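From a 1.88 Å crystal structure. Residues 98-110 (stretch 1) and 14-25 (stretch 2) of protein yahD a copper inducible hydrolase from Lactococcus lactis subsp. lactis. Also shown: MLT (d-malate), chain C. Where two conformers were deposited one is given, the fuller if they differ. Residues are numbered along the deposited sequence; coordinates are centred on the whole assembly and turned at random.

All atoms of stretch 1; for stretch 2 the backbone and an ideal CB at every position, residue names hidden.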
# COMPACT_ATOMS: atom_id res chain seq x y z
N ASP A 98 -8.13 -18.04 7.21
CA ASP A 98 -7.14 -18.38 8.24
C ASP A 98 -5.79 -17.71 8.10
O ASP A 98 -4.76 -18.36 8.20
CB ASP A 98 -6.91 -19.89 8.29
CG ASP A 98 -7.85 -20.55 9.23
OD1 ASP A 98 -7.62 -20.43 10.46
OD2 ASP A 98 -8.83 -21.15 8.73
N LEU A 99 -5.82 -16.40 7.86
CA LEU A 99 -4.60 -15.62 7.74
C LEU A 99 -4.44 -14.82 9.02
O LEU A 99 -5.41 -14.47 9.67
CB LEU A 99 -4.70 -14.69 6.52
CG LEU A 99 -5.24 -15.31 5.21
CD1 LEU A 99 -5.32 -14.27 4.05
CD2 LEU A 99 -4.38 -16.50 4.80
N ASP A 100 -3.19 -14.55 9.37
CA ASP A 100 -2.82 -13.73 10.53
C ASP A 100 -2.47 -12.31 10.08
O ASP A 100 -1.47 -12.11 9.40
CB ASP A 100 -1.60 -14.35 11.19
CG ASP A 100 -1.93 -15.66 11.87
OD1 ASP A 100 -3.07 -15.78 12.39
OD2 ASP A 100 -1.06 -16.56 11.85
N VAL A 101 -3.30 -11.35 10.46
CA VAL A 101 -3.15 -9.95 10.07
C VAL A 101 -1.82 -9.39 10.60
O VAL A 101 -1.13 -8.65 9.89
CB VAL A 101 -4.37 -9.14 10.52
CG1 VAL A 101 -4.17 -7.67 10.29
CG2 VAL A 101 -5.61 -9.63 9.76
N HIS A 102 -1.44 -9.77 11.82
CA HIS A 102 -0.17 -9.27 12.39
C HIS A 102 1.09 -9.72 11.61
O HIS A 102 2.18 -9.20 11.84
CB HIS A 102 -0.06 -9.65 13.87
CG HIS A 102 0.25 -11.10 14.08
ND1 HIS A 102 -0.73 -12.07 14.14
CD2 HIS A 102 1.43 -11.75 14.21
CE1 HIS A 102 -0.16 -13.25 14.29
NE2 HIS A 102 1.15 -13.08 14.34
N LYS A 103 0.94 -10.72 10.74
CA LYS A 103 2.06 -11.19 9.91
C LYS A 103 2.02 -10.59 8.51
O LYS A 103 2.94 -10.77 7.71
CB LYS A 103 2.02 -12.72 9.76
CG LYS A 103 2.20 -13.51 11.06
CD LYS A 103 2.26 -15.04 10.79
CE LYS A 103 3.52 -15.47 10.02
NZ LYS A 103 3.51 -16.92 9.55
N MET A 104 0.93 -9.89 8.21
CA MET A 104 0.65 -9.40 6.87
C MET A 104 1.68 -8.41 6.32
O MET A 104 2.16 -7.48 7.01
CB MET A 104 -0.77 -8.81 6.86
CG MET A 104 -1.44 -8.83 5.53
SD MET A 104 -3.26 -8.66 5.79
CE MET A 104 -3.88 -10.34 5.77
N ILE A 105 2.02 -8.62 5.05
CA ILE A 105 2.92 -7.75 4.31
C ILE A 105 2.05 -7.08 3.26
O ILE A 105 1.53 -7.75 2.38
CB ILE A 105 4.03 -8.53 3.63
CG1 ILE A 105 4.91 -9.26 4.66
CG2 ILE A 105 4.93 -7.59 2.76
CD1 ILE A 105 5.75 -10.37 3.95
N ALA A 106 1.87 -5.77 3.37
CA ALA A 106 1.12 -5.02 2.37
C ALA A 106 2.03 -4.68 1.24
O ALA A 106 3.17 -4.22 1.46
CB ALA A 106 0.51 -3.71 2.95
N ILE A 107 1.53 -4.93 0.02
CA ILE A 107 2.23 -4.59 -1.22
C ILE A 107 1.25 -3.76 -2.04
O ILE A 107 0.20 -4.26 -2.44
CB ILE A 107 2.68 -5.85 -2.02
CG1 ILE A 107 3.59 -6.76 -1.16
CG2 ILE A 107 3.43 -5.40 -3.31
CD1 ILE A 107 3.94 -8.10 -1.82
N GLY A 108 1.57 -2.49 -2.24
CA GLY A 108 0.65 -1.60 -2.95
C GLY A 108 1.39 -0.83 -4.01
O GLY A 108 2.63 -0.65 -3.95
N TYR A 109 0.64 -0.36 -4.99
CA TYR A 109 1.21 0.47 -6.03
C TYR A 109 0.33 1.73 -6.14
O TYR A 109 -0.88 1.61 -6.29
CB TYR A 109 1.22 -0.32 -7.34
CG TYR A 109 1.57 0.48 -8.59
CD1 TYR A 109 2.48 1.54 -8.54
CD2 TYR A 109 0.99 0.15 -9.82
CE1 TYR A 109 2.81 2.26 -9.70
CE2 TYR A 109 1.31 0.86 -10.98
CZ TYR A 109 2.20 1.92 -10.90
OH TYR A 109 2.51 2.61 -12.05
N SER A 110 0.95 2.90 -6.04
CA SER A 110 0.24 4.19 -6.22
C SER A 110 -0.98 4.33 -5.29
O SER A 110 -0.84 4.24 -4.08
CB SER A 110 -0.12 4.34 -7.70
OG SER A 110 -0.37 5.71 -8.04
N UNK A 14 0.64 -22.26 3.57
CA UNK A 14 -0.11 -21.73 4.71
C UNK A 14 0.71 -21.15 5.88
O UNK A 14 0.20 -20.28 6.58
CB UNK A 14 -1.00 -22.85 5.26
N UNK A 15 1.94 -21.60 6.10
CA UNK A 15 2.72 -21.14 7.26
C UNK A 15 3.48 -19.83 7.00
O UNK A 15 4.04 -19.23 7.93
CB UNK A 15 3.71 -22.23 7.67
N UNK A 16 3.50 -19.39 5.73
CA UNK A 16 4.20 -18.17 5.35
C UNK A 16 3.31 -16.94 5.50
O UNK A 16 2.07 -17.04 5.39
CB UNK A 16 4.70 -18.28 3.91
N UNK A 17 3.94 -15.80 5.76
CA UNK A 17 3.24 -14.52 5.96
C UNK A 17 2.37 -14.14 4.76
O UNK A 17 2.80 -14.24 3.62
CB UNK A 17 4.25 -13.41 6.23
N UNK A 18 1.14 -13.69 5.04
CA UNK A 18 0.23 -13.37 3.95
C UNK A 18 0.59 -12.02 3.34
O UNK A 18 1.13 -11.14 4.03
CB UNK A 18 -1.22 -13.37 4.44
N UNK A 19 0.28 -11.88 2.06
CA UNK A 19 0.46 -10.61 1.35
C UNK A 19 -0.90 -9.99 1.12
O UNK A 19 -1.81 -10.69 0.67
CB UNK A 19 1.20 -10.81 0.02
N UNK A 20 -1.05 -8.70 1.43
CA UNK A 20 -2.28 -7.96 1.04
C UNK A 20 -1.93 -7.06 -0.15
O UNK A 20 -1.09 -6.18 -0.02
CB UNK A 20 -2.83 -7.13 2.20
N UNK A 21 -2.56 -7.27 -1.30
CA UNK A 21 -2.23 -6.47 -2.48
C UNK A 21 -3.26 -5.39 -2.72
O UNK A 21 -4.47 -5.65 -2.64
CB UNK A 21 -2.12 -7.36 -3.72
N UNK A 22 -2.77 -4.19 -3.03
CA UNK A 22 -3.62 -3.05 -3.27
C UNK A 22 -3.19 -2.41 -4.56
O UNK A 22 -2.02 -2.06 -4.72
CB UNK A 22 -3.57 -2.05 -2.11
N UNK A 23 -4.14 -2.30 -5.48
CA UNK A 23 -3.89 -1.83 -6.87
C UNK A 23 -3.79 -0.31 -7.04
O UNK A 23 -4.15 0.44 -6.13
CB UNK A 23 -5.01 -2.34 -7.78
N UNK A 24 -3.29 0.13 -8.20
CA UNK A 24 -3.24 1.56 -8.52
C UNK A 24 -4.58 2.02 -9.05
O UNK A 24 -5.48 1.22 -9.26
CB UNK A 24 -2.14 1.86 -9.54
N UNK A 25 -4.69 3.32 -9.34
CA UNK A 25 -5.90 3.84 -9.97
C UNK A 25 -6.09 3.15 -11.29
O UNK A 25 -5.17 3.07 -12.11
CB UNK A 25 -5.83 5.36 -10.16
C1 MLT C . -4.04 8.75 -5.10
O1 MLT C . -5.24 9.01 -5.40
O2 MLT C . -3.78 7.87 -4.24
C2 MLT C . -2.91 9.50 -5.76
O3 MLT C . -3.38 10.51 -6.63
C3 MLT C . -1.95 8.56 -6.49
C4 MLT C . -2.57 7.89 -7.69
O4 MLT C . -1.83 7.70 -8.68
O5 MLT C . -3.76 7.49 -7.74

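Positions 14 to 16 lie before the paired strands, and their ideal CB atoms have nothing of stretch 1 within 5.5 Å. Stretch 1 therefore leaves the choice of side chain open at all three. Position 14 is Lys14. Position 15 is Asp15, whose OD2 forms a salt bridge with Lys14 NZ at 3.6 Å, while the backbone Asp15 O lies 2.9 Å from Lys103 NZ. Position 16 is Leu16.

At position 17 the CA-to-CB bond points toward stretch 1, and the ideal CB is already 3.3 Å from Lys103 O. So tight a fit favours a small side chain. Ala17 supplies one, its CB also touching Ile105 CD1 at 4.1 Å.

Position 18 points toward an apolar pocket, with its ideal CB 4.2 Å from both Leu99 CD1 and Met104 CE. The phi of -78° allows proline, and a medium aliphatic residue might also suit. Pro18 fills the site: its CG packs 4.0 Å from Met104 CE and 3.5 Å from Asp100 O. Ile105 N donates to Pro18 O at 2.9 Å.

From 19 to 22 the extended backbone runs parallel to strand 105-109, so successive side chains alternate between the sheet's faces. Position 19 shares a face with Ile105 and Ile107, which calls for a branched aliphatic residue. Leu19 reaches both, with CD2 3.9 Å from Ile105 CD1 and CD1 4.1 Å from Ile107 CD1.

Position 20 turns to the face of Ala106, near the Met104 sulfur; an apolar chain is expected. Leu20 answers, its CB 4.0 Å from Met104 SD. Its backbone joins both neighbours of Ala106: Leu20 N donates to Ile105 O, and Leu20 O accepts from Ile107 N, each at 2.9 Å.

Position 21 returns to the isoleucine face, where valine, isoleucine or leucine would suit. Leu21 brings CD2 to 3.9 Å from Ile107 CB.

Position 22 lies beside Gly108, which has no side chain, so an apolar residue of some bulk can be accommodated. It is Leu22, whose N donates to Ile107 O at 3.0 Å and whose O accepts from Tyr109 N at 3.2 Å.

Position 23 points away, leaving its identity open; His23 ND1 donates to the backbone O of position 24 at 2.8 Å.

At 24 the ideal CB is 3.5 Å from Tyr109 O and 3.7 Å from Ser110 CB, favouring a small residue. Ser24 fits, its CB 3.6 Å from Tyr109 CD2.

Position 25 has no close neighbour in stretch 1, but malate lies nearby, favouring a donor. Thr25 OG1 donates to MLT O5 at 2.7 Å.

Stretch 2 14-25: KDLAPLLLLHST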
# COMPACT_ATOMS: atom_id res chain seq x y z
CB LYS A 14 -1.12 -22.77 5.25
CG LYS A 14 -0.48 -23.98 5.91
CD LYS A 14 -1.53 -24.92 6.54
CE LYS A 14 -2.09 -24.35 7.83
NZ LYS A 14 -1.14 -24.49 9.01
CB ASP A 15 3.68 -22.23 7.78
CG ASP A 15 2.96 -23.52 8.16
OD1 ASP A 15 3.04 -24.50 7.39
OD2 ASP A 15 2.31 -23.59 9.21
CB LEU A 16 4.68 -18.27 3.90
CG LEU A 16 6.13 -18.60 3.60
CD1 LEU A 16 6.74 -19.60 4.58
CD2 LEU A 16 6.32 -19.09 2.14
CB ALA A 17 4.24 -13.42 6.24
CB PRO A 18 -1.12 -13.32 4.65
CG PRO A 18 -0.79 -12.84 6.05
CD PRO A 18 0.53 -13.48 6.36
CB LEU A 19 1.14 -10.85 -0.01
CG LEU A 19 2.35 -11.79 0.01
CD1 LEU A 19 2.80 -12.01 -1.41
CD2 LEU A 19 3.50 -11.25 0.91
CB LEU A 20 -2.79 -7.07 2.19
CG LEU A 20 -4.02 -6.20 1.85
CD1 LEU A 20 -5.25 -7.10 1.65
CD2 LEU A 20 -4.33 -5.09 2.91
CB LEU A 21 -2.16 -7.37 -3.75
CG LEU A 21 -1.39 -8.67 -3.63
CD1 LEU A 21 -1.32 -9.32 -5.01
CD2 LEU A 21 0.03 -8.49 -2.97
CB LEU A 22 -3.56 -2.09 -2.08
CG LEU A 22 -3.95 -2.71 -0.73
CD1 LEU A 22 -3.58 -1.81 0.41
CD2 LEU A 22 -5.47 -3.01 -0.71
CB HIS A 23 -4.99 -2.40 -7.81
CG HIS A 23 -6.39 -1.94 -7.48
ND1 HIS A 23 -6.84 -0.66 -7.75
CD2 HIS A 23 -7.42 -2.57 -6.87
CE1 HIS A 23 -8.08 -0.53 -7.34
NE2 HIS A 23 -8.46 -1.68 -6.81
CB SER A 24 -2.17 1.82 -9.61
OG SER A 24 -2.55 1.10 -10.78
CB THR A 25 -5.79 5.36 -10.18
OG1 THR A 25 -5.66 6.01 -8.92
CG2 THR A 25 -7.04 5.92 -10.88
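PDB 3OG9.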